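PDB 3GDI: period circadian protein homolog 2 from Mus musculus, which acts in the mammalian circadian clock as a regulator of transcription, probably associating with partner clock proteins through its tandem PAS domains. Local coordinates for residues Asp25-Ala30 with Leu39-Gln44; Pro206-Leu211 with Pro231-Thr236; Glu149-Gly154 with Asp276-Pro281. One frame throughout, in Å; residues are numbered along the deposited sequence.

Contact 1: Asp25-Ala30 with Leu39-Gln44; sequences DMFAVA and LYISNQ
Ala28, Val29 and Ala30 face Ser42, Ile41 and Tyr40 across an antiparallel beta hairpin of the PAS-A sheet, in which strand 38-41 is the outer strand and 26-31 its neighbour. The tight part lies toward Ala30. Ala30 N donates to Tyr40 O in a 2.7 Å bond that is nearly straight (169°), whereas the return bond from Tyr40 N to Ala30 O is weak at 3.3 Å. Leu39 N also reaches Ala30 O weakly, and with Leu39 and Tyr40 both facing Ala30 the outer strand carries a classic beta bulge. Farther along, Ser42 N gives a short 2.6 Å bond to Ala28 O. Val29 and Ile41 form the non-hydrogen-bonded pair between these links, and Val29 CA approaches Tyr40 O at 3.2 Å in a CA-H...O contact.

The face with Val29 and Ile41 is apolar. Val29 CG2, anti to its backbone N, meets Ile41 CG1 at 3.9 Å, while Ile41 CD1 comes obliquely to Phe27 CD2 at 4.1 Å. The buried Phe27 ring also packs edge-to-face with Phe123. On the other face Ala30 CB and Tyr40 CB touch at 3.8 Å, and Tyr40 OH extends to a weak bond with Glu13.

The contact is looser at the Asp25 end, where no backbone hydrogen bond ties 25-27 to 42-44. Asn43 is exposed there and its side chain starts away from the neighbouring strand. Gln44 reaches back with an extended chain: OE1 bonds weakly to Ser17 OG, and NE2, hydrogen-bonded to Asn23 O, sits 3.0 Å from Met26 O.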
loop_
_atom_site.group_PDB
_atom_site.type_symbol
_atom_site.label_atom_id
_atom_site.label_comp_id
_atom_site.label_asym_id
_atom_site.label_seq_id
_atom_site.Cartn_x
_atom_site.Cartn_y
_atom_site.Cartn_z
ATOM N N ASP A 25 5.198 22.758 -19.427
ATOM C CA ASP A 25 5.478 22.240 -18.093
ATOM C C ASP A 25 5.946 20.790 -18.051
ATOM O O ASP A 25 6.088 20.220 -16.972
ATOM C CB ASP A 25 4.244 22.405 -17.205
ATOM C CG ASP A 25 4.117 23.805 -16.643
ATOM O OD1 ASP A 25 4.918 24.166 -15.753
ATOM O OD2 ASP A 25 3.222 24.545 -17.096
ATOM N N MET A 26 6.187 20.189 -19.210
ATOM C CA MET A 26 6.652 18.806 -19.244
ATOM C C MET A 26 8.135 18.678 -19.572
ATOM O O MET A 26 8.782 19.639 -19.986
ATOM C CB MET A 26 5.844 17.989 -20.253
ATOM C CG MET A 26 4.442 17.670 -19.787
ATOM S SD MET A 26 3.629 16.435 -20.820
ATOM C CE MET A 26 4.132 14.914 -19.993
ATOM N N PHE A 27 8.672 17.483 -19.361
ATOM C CA PHE A 27 10.066 17.201 -19.658
ATOM C C PHE A 27 10.297 15.705 -19.575
ATOM O O PHE A 27 9.553 14.989 -18.911
ATOM C CB PHE A 27 11.016 17.949 -18.704
ATOM C CG PHE A 27 11.094 17.371 -17.309
ATOM C CD1 PHE A 27 10.250 17.824 -16.300
ATOM C CD2 PHE A 27 12.040 16.397 -16.994
ATOM C CE1 PHE A 27 10.350 17.317 -15.000
ATOM C CE2 PHE A 27 12.145 15.886 -15.699
ATOM C CZ PHE A 27 11.300 16.347 -14.702
ATOM N N ALA A 28 11.319 15.232 -20.273
ATOM C CA ALA A 28 11.641 13.814 -20.277
ATOM C C ALA A 28 13.020 13.603 -19.676
ATOM O O ALA A 28 13.862 14.502 -19.704
ATOM C CB ALA A 28 11.603 13.274 -21.699
ATOM N N VAL A 29 13.244 12.414 -19.128
ATOM C CA VAL A 29 14.523 12.086 -18.520
ATOM C C VAL A 29 14.741 10.579 -18.503
ATOM O O VAL A 29 13.832 9.813 -18.187
ATOM C CB VAL A 29 14.603 12.628 -17.075
ATOM C CG1 VAL A 29 13.487 12.029 -16.236
ATOM C CG2 VAL A 29 15.954 12.298 -16.470
ATOM N N ALA A 30 15.950 10.163 -18.867
ATOM C CA ALA A 30 16.313 8.751 -18.884
ATOM C C ALA A 30 17.289 8.570 -17.739
ATOM O O ALA A 30 18.273 9.295 -17.644
ATOM C CB ALA A 30 16.972 8.391 -20.208
ATOM N N LEU A 39 21.091 9.800 -17.675
ATOM C CA LEU A 39 21.709 9.532 -18.973
ATOM C C LEU A 39 21.259 10.592 -19.977
ATOM O O LEU A 39 22.083 11.218 -20.639
ATOM C CB LEU A 39 21.323 8.134 -19.471
ATOM C CG LEU A 39 21.597 6.963 -18.519
ATOM C CD1 LEU A 39 21.073 5.672 -19.124
ATOM C CD2 LEU A 39 23.084 6.858 -18.239
ATOM N N TYR A 40 19.947 10.791 -20.084
ATOM C CA TYR A 40 19.383 11.793 -20.989
ATOM C C TYR A 40 18.383 12.683 -20.256
ATOM O O TYR A 40 17.588 12.199 -19.447
ATOM C CB TYR A 40 18.683 11.121 -22.179
ATOM C CG TYR A 40 17.785 12.056 -22.976
ATOM C CD1 TYR A 40 18.292 13.217 -23.568
ATOM C CD2 TYR A 40 16.419 11.790 -23.119
ATOM C CE1 TYR A 40 17.460 14.092 -24.278
ATOM C CE2 TYR A 40 15.581 12.658 -23.828
ATOM C CZ TYR A 40 16.106 13.804 -24.402
ATOM O OH TYR A 40 15.278 14.667 -25.082
ATOM N N ILE A 41 18.427 13.982 -20.538
ATOM C CA ILE A 41 17.519 14.939 -19.914
ATOM C C ILE A 41 16.934 15.838 -21.009
ATOM O O ILE A 41 17.668 16.393 -21.827
ATOM C CB ILE A 41 18.258 15.790 -18.834
ATOM C CG1 ILE A 41 17.459 15.789 -17.525
ATOM C CG2 ILE A 41 18.475 17.215 -19.321
ATOM C CD1 ILE A 41 16.079 16.415 -17.620
ATOM N N SER A 42 15.609 15.960 -21.027
ATOM C CA SER A 42 14.921 16.776 -22.025
ATOM C C SER A 42 15.115 18.268 -21.777
ATOM O O SER A 42 15.338 18.698 -20.645
ATOM C CB SER A 42 13.425 16.448 -22.029
ATOM O OG SER A 42 12.727 17.246 -22.968
ATOM N N ASN A 43 15.031 19.053 -22.846
ATOM C CA ASN A 43 15.192 20.499 -22.751
ATOM C C ASN A 43 13.992 21.120 -22.036
ATOM O O ASN A 43 13.086 20.405 -21.598
ATOM C CB ASN A 43 15.330 21.100 -24.150
ATOM C CG ASN A 43 16.582 20.634 -24.863
ATOM O OD1 ASN A 43 17.695 21.021 -24.503
ATOM N ND2 ASN A 43 16.408 19.790 -25.874
ATOM N N GLN A 44 13.994 22.446 -21.921
ATOM C CA GLN A 44 12.908 23.174 -21.265
ATOM C C GLN A 44 12.945 23.000 -19.747
ATOM O O GLN A 44 12.239 23.694 -19.015
ATOM C CB GLN A 44 11.553 22.708 -21.819
ATOM C CG GLN A 44 10.339 23.415 -21.230
ATOM C CD GLN A 44 9.039 23.003 -21.900
ATOM O OE1 GLN A 44 8.823 23.272 -23.082
ATOM N NE2 GLN A 44 8.166 22.343 -21.147
#

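Contact 2: Pro206-Leu211 with Pro231-Thr236; sequences PSDRPL and PIRFRT
Asp208, just ahead of helix 209-221, approaches Ile232 of edge strand 227-235 in this second PAS domain to 6.2 Å between CA atoms, and no backbone-to-backbone hydrogen bond joins the two segments. Asp208 OD1 makes the main polar link. Through its anti lone pair it accepts from Arg233 N at 2.9 Å, and it also takes a long, weak bond of 3.5 Å from Arg233 NE, straight at 175° and part of a salt bridge. OD1 lies in the guanidinium plane at its edge, while the carboxylate plane is turned 42° from it. The arginine chain bends at chi3 (-60°), which swings NE back toward the oxygen that its own backbone N already holds. Ser207 CB lies beside the far end of the same group, near its plane and 3.8 Å from Arg233 NH2. An alanine in place of Asp208 would probably leave Arg233 N without this acceptor and the Arg233 guanidinium without its weak salt bridge to OD1. Next to the polar link is a small apolar contact: the Leu211 and Ile232 side chains run alongside each other with opposite sense, and Ile232 CD1 lies 3.8 Å from both Leu211 CD2 and Asp208 CB.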
loop_
_atom_site.group_PDB
_atom_site.type_symbol
_atom_site.label_atom_id
_atom_site.label_comp_id
_atom_site.label_asym_id
_atom_site.label_seq_id
_atom_site.Cartn_x
_atom_site.Cartn_y
_atom_site.Cartn_z
ATOM N N PRO A 206 -12.050 19.295 12.820
ATOM C CA PRO A 206 -12.380 18.777 14.154
ATOM C C PRO A 206 -13.876 18.701 14.486
ATOM O O PRO A 206 -14.281 17.925 15.342
ATOM C CB PRO A 206 -11.597 19.706 15.100
ATOM C CG PRO A 206 -11.271 20.918 14.265
ATOM C CD PRO A 206 -11.007 20.329 12.904
ATOM N N SER A 207 -14.699 19.491 13.809
ATOM C CA SER A 207 -16.142 19.466 14.069
ATOM C C SER A 207 -16.898 18.471 13.184
ATOM O O SER A 207 -18.098 18.277 13.352
ATOM C CB SER A 207 -16.743 20.861 13.880
ATOM O OG SER A 207 -16.140 21.791 14.762
ATOM N N ASP A 208 -16.197 17.852 12.239
ATOM C CA ASP A 208 -16.812 16.883 11.348
ATOM C C ASP A 208 -16.262 15.485 11.610
ATOM O O ASP A 208 -16.531 14.552 10.859
ATOM C CB ASP A 208 -16.573 17.286 9.897
ATOM C CG ASP A 208 -17.283 18.581 9.529
ATOM O OD1 ASP A 208 -17.042 19.111 8.414
ATOM O OD2 ASP A 208 -18.089 19.066 10.358
ATOM N N ARG A 209 -15.490 15.341 12.682
ATOM C CA ARG A 209 -14.924 14.049 13.031
ATOM C C ARG A 209 -15.955 13.130 13.672
ATOM O O ARG A 209 -16.085 11.965 13.288
ATOM C CB ARG A 209 -13.730 14.233 13.956
ATOM C CG ARG A 209 -12.538 14.727 13.216
ATOM C CD ARG A 209 -11.368 14.989 14.110
ATOM N NE ARG A 209 -10.293 15.550 13.306
ATOM C CZ ARG A 209 -9.234 16.176 13.798
ATOM N NH1 ARG A 209 -9.102 16.323 15.108
ATOM N NH2 ARG A 209 -8.315 16.667 12.975
ATOM N N PRO A 210 -16.689 13.629 14.678
ATOM C CA PRO A 210 -17.696 12.767 15.303
ATOM C C PRO A 210 -18.698 12.265 14.256
ATOM O O PRO A 210 -19.291 11.199 14.405
ATOM C CB PRO A 210 -18.340 13.690 16.334
ATOM C CG PRO A 210 -17.180 14.552 16.763
ATOM C CD PRO A 210 -16.509 14.878 15.445
ATOM N N LEU A 211 -18.882 13.040 13.194
ATOM C CA LEU A 211 -19.806 12.648 12.134
ATOM C C LEU A 211 -19.356 11.331 11.521
ATOM O O LEU A 211 -20.182 10.527 11.097
ATOM C CB LEU A 211 -19.869 13.712 11.032
ATOM C CG LEU A 211 -20.649 15.013 11.258
ATOM C CD1 LEU A 211 -20.157 15.727 12.513
ATOM C CD2 LEU A 211 -20.482 15.908 10.027
ATOM N N PRO A 231 -22.455 18.400 4.370
ATOM C CA PRO A 231 -21.092 18.605 3.885
ATOM C C PRO A 231 -20.075 18.102 4.902
ATOM O O PRO A 231 -20.376 17.967 6.086
ATOM C CB PRO A 231 -21.020 20.108 3.748
ATOM C CG PRO A 231 -21.689 20.528 5.038
ATOM C CD PRO A 231 -22.910 19.585 5.120
ATOM N N ILE A 232 -18.873 17.827 4.427
ATOM C CA ILE A 232 -17.789 17.387 5.277
ATOM C C ILE A 232 -16.639 18.293 4.859
ATOM O O ILE A 232 -16.484 18.581 3.674
ATOM C CB ILE A 232 -17.415 15.895 5.002
ATOM C CG1 ILE A 232 -18.320 14.956 5.807
ATOM C CG2 ILE A 232 -15.964 15.633 5.363
ATOM C CD1 ILE A 232 -18.007 14.933 7.285
ATOM N N ARG A 233 -15.856 18.767 5.817
ATOM C CA ARG A 233 -14.724 19.617 5.491
ATOM C C ARG A 233 -13.444 18.806 5.585
ATOM O O ARG A 233 -13.210 18.116 6.567
ATOM C CB ARG A 233 -14.698 20.826 6.415
ATOM C CG ARG A 233 -15.705 21.880 5.985
ATOM C CD ARG A 233 -15.825 22.993 6.984
ATOM N NE ARG A 233 -16.267 22.484 8.277
ATOM C CZ ARG A 233 -16.447 23.238 9.358
ATOM N NH1 ARG A 233 -16.224 24.547 9.302
ATOM N NH2 ARG A 233 -16.851 22.679 10.497
ATOM N N PHE A 234 -12.630 18.888 4.539
ATOM C CA PHE A 234 -11.377 18.146 4.437
ATOM C C PHE A 234 -10.205 19.133 4.332
ATOM O O PHE A 234 -10.243 20.060 3.512
ATOM C CB PHE A 234 -11.436 17.284 3.179
ATOM C CG PHE A 234 -10.406 16.199 3.128
ATOM C CD1 PHE A 234 -10.754 14.882 3.451
ATOM C CD2 PHE A 234 -9.099 16.476 2.741
ATOM C CE1 PHE A 234 -9.811 13.852 3.386
ATOM C CE2 PHE A 234 -8.150 15.456 2.674
ATOM C CZ PHE A 234 -8.506 14.139 2.997
ATOM N N ARG A 235 -9.167 18.940 5.144
ATOM C CA ARG A 235 -8.018 19.834 5.121
ATOM C C ARG A 235 -7.069 19.593 3.952
ATOM O O ARG A 235 -6.741 18.452 3.622
ATOM C CB ARG A 235 -7.240 19.731 6.429
ATOM C CG ARG A 235 -6.052 20.686 6.511
ATOM C CD ARG A 235 -5.643 20.939 7.959
ATOM N NE ARG A 235 -5.484 19.693 8.698
ATOM C CZ ARG A 235 -4.523 18.805 8.466
ATOM N NH1 ARG A 235 -4.459 17.690 9.181
ATOM N NH2 ARG A 235 -3.617 19.043 7.526
ATOM N N THR A 236 -6.621 20.674 3.325
ATOM C CA THR A 236 -5.706 20.541 2.206
ATOM C C THR A 236 -4.274 20.788 2.672
ATOM O O THR A 236 -4.027 21.077 3.846
ATOM C CB THR A 236 -6.047 21.527 1.066
ATOM O OG1 THR A 236 -5.651 22.852 1.437
ATOM C CG2 THR A 236 -7.544 21.516 0.786
#

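Contact 3: Glu149-Gly154 with Asp276-Pro281; sequences ERVHSG and DVFAAP
The Phe278 ring meets the backbone of His152 and Ser153 at its edge: Ser153 N lies near the ring plane, 3.8 Å from Phe278 CE2, with His152 C beside it. Over one face is Val277 CG1, 4.1 Å above the plane and offset toward the rim. Val151 CG1, anti to its own backbone N, comes obliquely to Phe278 CZ at 3.9 Å, the two side chains crossing at about a right angle. Pro122 and Val185 also touch this phenylalanine, one from each domain.

Beside the ring, Ser153 points its CB toward Val277. Val277 CG1, held between its backbone N and carbonyl carbon (chi1 74°), is 3.7 Å from Ser153 OG. That hydroxyl finds its hydrogen bonds just outside the contact, with Glu275 O and Tyr155 N. No hydrogen bond crosses between the two segments themselves; the contact rests on van der Waals packing, part of it against backbone atoms.

The loop is shaped locally. Asp276 OD1 accepts from Phe278 N, two residues on, at 3.0 Å and nearly in line with its C-O bond: an Asx turn. Ala279 N adds a weak bond to the same oxygen within a type I beta turn. In this way the loop that follows the second PAS sheet presents Phe278 to the segment leaving the last strand of the first, an interdomain contact in a tandem PAS fragment.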
loop_
_atom_site.group_PDB
_atom_site.type_symbol
_atom_site.label_atom_id
_atom_site.label_comp_id
_atom_site.label_asym_id
_atom_site.label_seq_id
_atom_site.Cartn_x
_atom_site.Cartn_y
_atom_site.Cartn_z
ATOM N N GLU A 149 5.231 15.646 -15.967
ATOM C CA GLU A 149 4.376 16.797 -16.216
ATOM C C GLU A 149 4.112 17.576 -14.936
ATOM O O GLU A 149 3.673 17.011 -13.931
ATOM C CB GLU A 149 3.048 16.350 -16.814
ATOM C CG GLU A 149 2.036 17.465 -16.944
ATOM C CD GLU A 149 0.742 16.987 -17.564
ATOM O OE1 GLU A 149 -0.201 17.801 -17.676
ATOM O OE2 GLU A 149 0.672 15.798 -17.943
ATOM N N ARG A 150 4.384 18.874 -14.978
ATOM C CA ARG A 150 4.172 19.741 -13.828
ATOM C C ARG A 150 2.670 19.771 -13.542
ATOM O O ARG A 150 1.865 19.904 -14.463
ATOM C CB ARG A 150 4.687 21.147 -14.145
ATOM C CG ARG A 150 5.184 21.930 -12.950
ATOM C CD ARG A 150 4.160 22.899 -12.421
ATOM N NE ARG A 150 4.666 23.567 -11.225
ATOM C CZ ARG A 150 3.991 24.470 -10.516
ATOM N NH1 ARG A 150 2.763 24.832 -10.878
ATOM N NH2 ARG A 150 4.541 25.005 -9.432
ATOM N N VAL A 151 2.304 19.637 -12.269
ATOM C CA VAL A 151 0.906 19.636 -11.852
ATOM C C VAL A 151 0.453 20.991 -11.314
ATOM O O VAL A 151 1.169 21.643 -10.548
ATOM C CB VAL A 151 0.658 18.564 -10.769
ATOM C CG1 VAL A 151 -0.770 18.648 -10.265
ATOM C CG2 VAL A 151 0.923 17.182 -11.340
ATOM N N HIS A 152 -0.747 21.402 -11.716
ATOM C CA HIS A 152 -1.311 22.681 -11.287
ATOM C C HIS A 152 -2.549 22.561 -10.410
ATOM O O HIS A 152 -3.409 21.706 -10.630
ATOM C CB HIS A 152 -1.650 23.555 -12.502
ATOM C CG HIS A 152 -0.447 24.037 -13.239
ATOM N ND1 HIS A 152 0.103 23.345 -14.298
ATOM C CD2 HIS A 152 0.365 25.098 -13.018
ATOM C CE1 HIS A 152 1.203 23.959 -14.695
ATOM N NE2 HIS A 152 1.386 25.024 -13.934
ATOM N N SER A 153 -2.626 23.435 -9.416
ATOM C CA SER A 153 -3.757 23.465 -8.514
ATOM C C SER A 153 -5.027 23.610 -9.339
ATOM O O SER A 153 -5.145 24.533 -10.140
ATOM C CB SER A 153 -3.629 24.647 -7.570
ATOM O OG SER A 153 -4.853 24.874 -6.908
ATOM N N GLY A 154 -5.976 22.699 -9.150
ATOM C CA GLY A 154 -7.217 22.770 -9.903
ATOM C C GLY A 154 -8.090 23.969 -9.569
ATOM O O GLY A 154 -9.174 24.122 -10.130
ATOM N N ASP A 276 -3.693 28.307 -4.481
ATOM C CA ASP A 276 -2.526 27.435 -4.645
ATOM C C ASP A 276 -2.576 26.420 -3.515
ATOM O O ASP A 276 -2.138 26.690 -2.392
ATOM C CB ASP A 276 -1.217 28.217 -4.566
ATOM C CG ASP A 276 -0.023 27.374 -4.968
ATOM O OD1 ASP A 276 -0.010 26.166 -4.640
ATOM O OD2 ASP A 276 0.907 27.915 -5.605
ATOM N N VAL A 277 -3.111 25.247 -3.820
ATOM C CA VAL A 277 -3.266 24.208 -2.824
ATOM C C VAL A 277 -1.965 23.484 -2.457
ATOM O O VAL A 277 -1.914 22.740 -1.476
ATOM C CB VAL A 277 -4.340 23.212 -3.291
ATOM C CG1 VAL A 277 -3.799 22.332 -4.398
ATOM C CG2 VAL A 277 -4.845 22.422 -2.119
ATOM N N PHE A 278 -0.905 23.725 -3.226
ATOM C CA PHE A 278 0.387 23.095 -2.961
ATOM C C PHE A 278 1.277 23.885 -2.006
ATOM O O PHE A 278 2.257 23.349 -1.476
ATOM C CB PHE A 278 1.128 22.839 -4.272
ATOM C CG PHE A 278 0.497 21.772 -5.109
ATOM C CD1 PHE A 278 0.482 20.453 -4.670
ATOM C CD2 PHE A 278 -0.143 22.092 -6.302
ATOM C CE1 PHE A 278 -0.163 19.465 -5.396
ATOM C CE2 PHE A 278 -0.789 21.112 -7.037
ATOM C CZ PHE A 278 -0.801 19.788 -6.581
ATOM N N ALA A 279 0.940 25.152 -1.783
ATOM C CA ALA A 279 1.711 25.991 -0.872
ATOM C C ALA A 279 1.776 25.296 0.483
ATOM O O ALA A 279 1.120 24.274 0.692
ATOM C CB ALA A 279 1.048 27.348 -0.733
ATOM N N ALA A 280 2.563 25.843 1.404
ATOM C CA ALA A 280 2.696 25.259 2.735
ATOM C C ALA A 280 1.811 25.996 3.732
ATOM O O ALA A 280 1.465 27.153 3.520
ATOM C CB ALA A 280 4.141 25.323 3.181
ATOM N N PRO A 281 1.420 25.325 4.829
ATOM C CA PRO A 281 0.571 25.937 5.858
ATOM C C PRO A 281 1.388 26.700 6.905
ATOM O O PRO A 281 2.456 26.249 7.322
ATOM C CB PRO A 281 -0.144 24.736 6.460
ATOM C CG PRO A 281 0.930 23.708 6.453
ATOM C CD PRO A 281 1.549 23.875 5.066
#

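In the fold
The chain holds two five-stranded antiparallel PAS sheets of the same strand order, 2-1-5-4-3. Contact 1 lies within the first, and contact 2 joins the edge strand of the second to a helix start; their centres are about 41 Å apart, on opposite sides of the chain's centre. Contact 3 lies between, its centre about 21 Å from that of contact 1 and about 22 Å from that of contact 2. It touches both: Asp25 lies beside Arg150 on neighbouring strands, and Thr236 packs on Val277. Along the chain contact 1 closes first, and contact 2 is nested within the loop that contact 3 closes. Contact 3 thus joins the chain leaving strand 142-150 of the first PAS domain to the loop after strand 259-268 of the second.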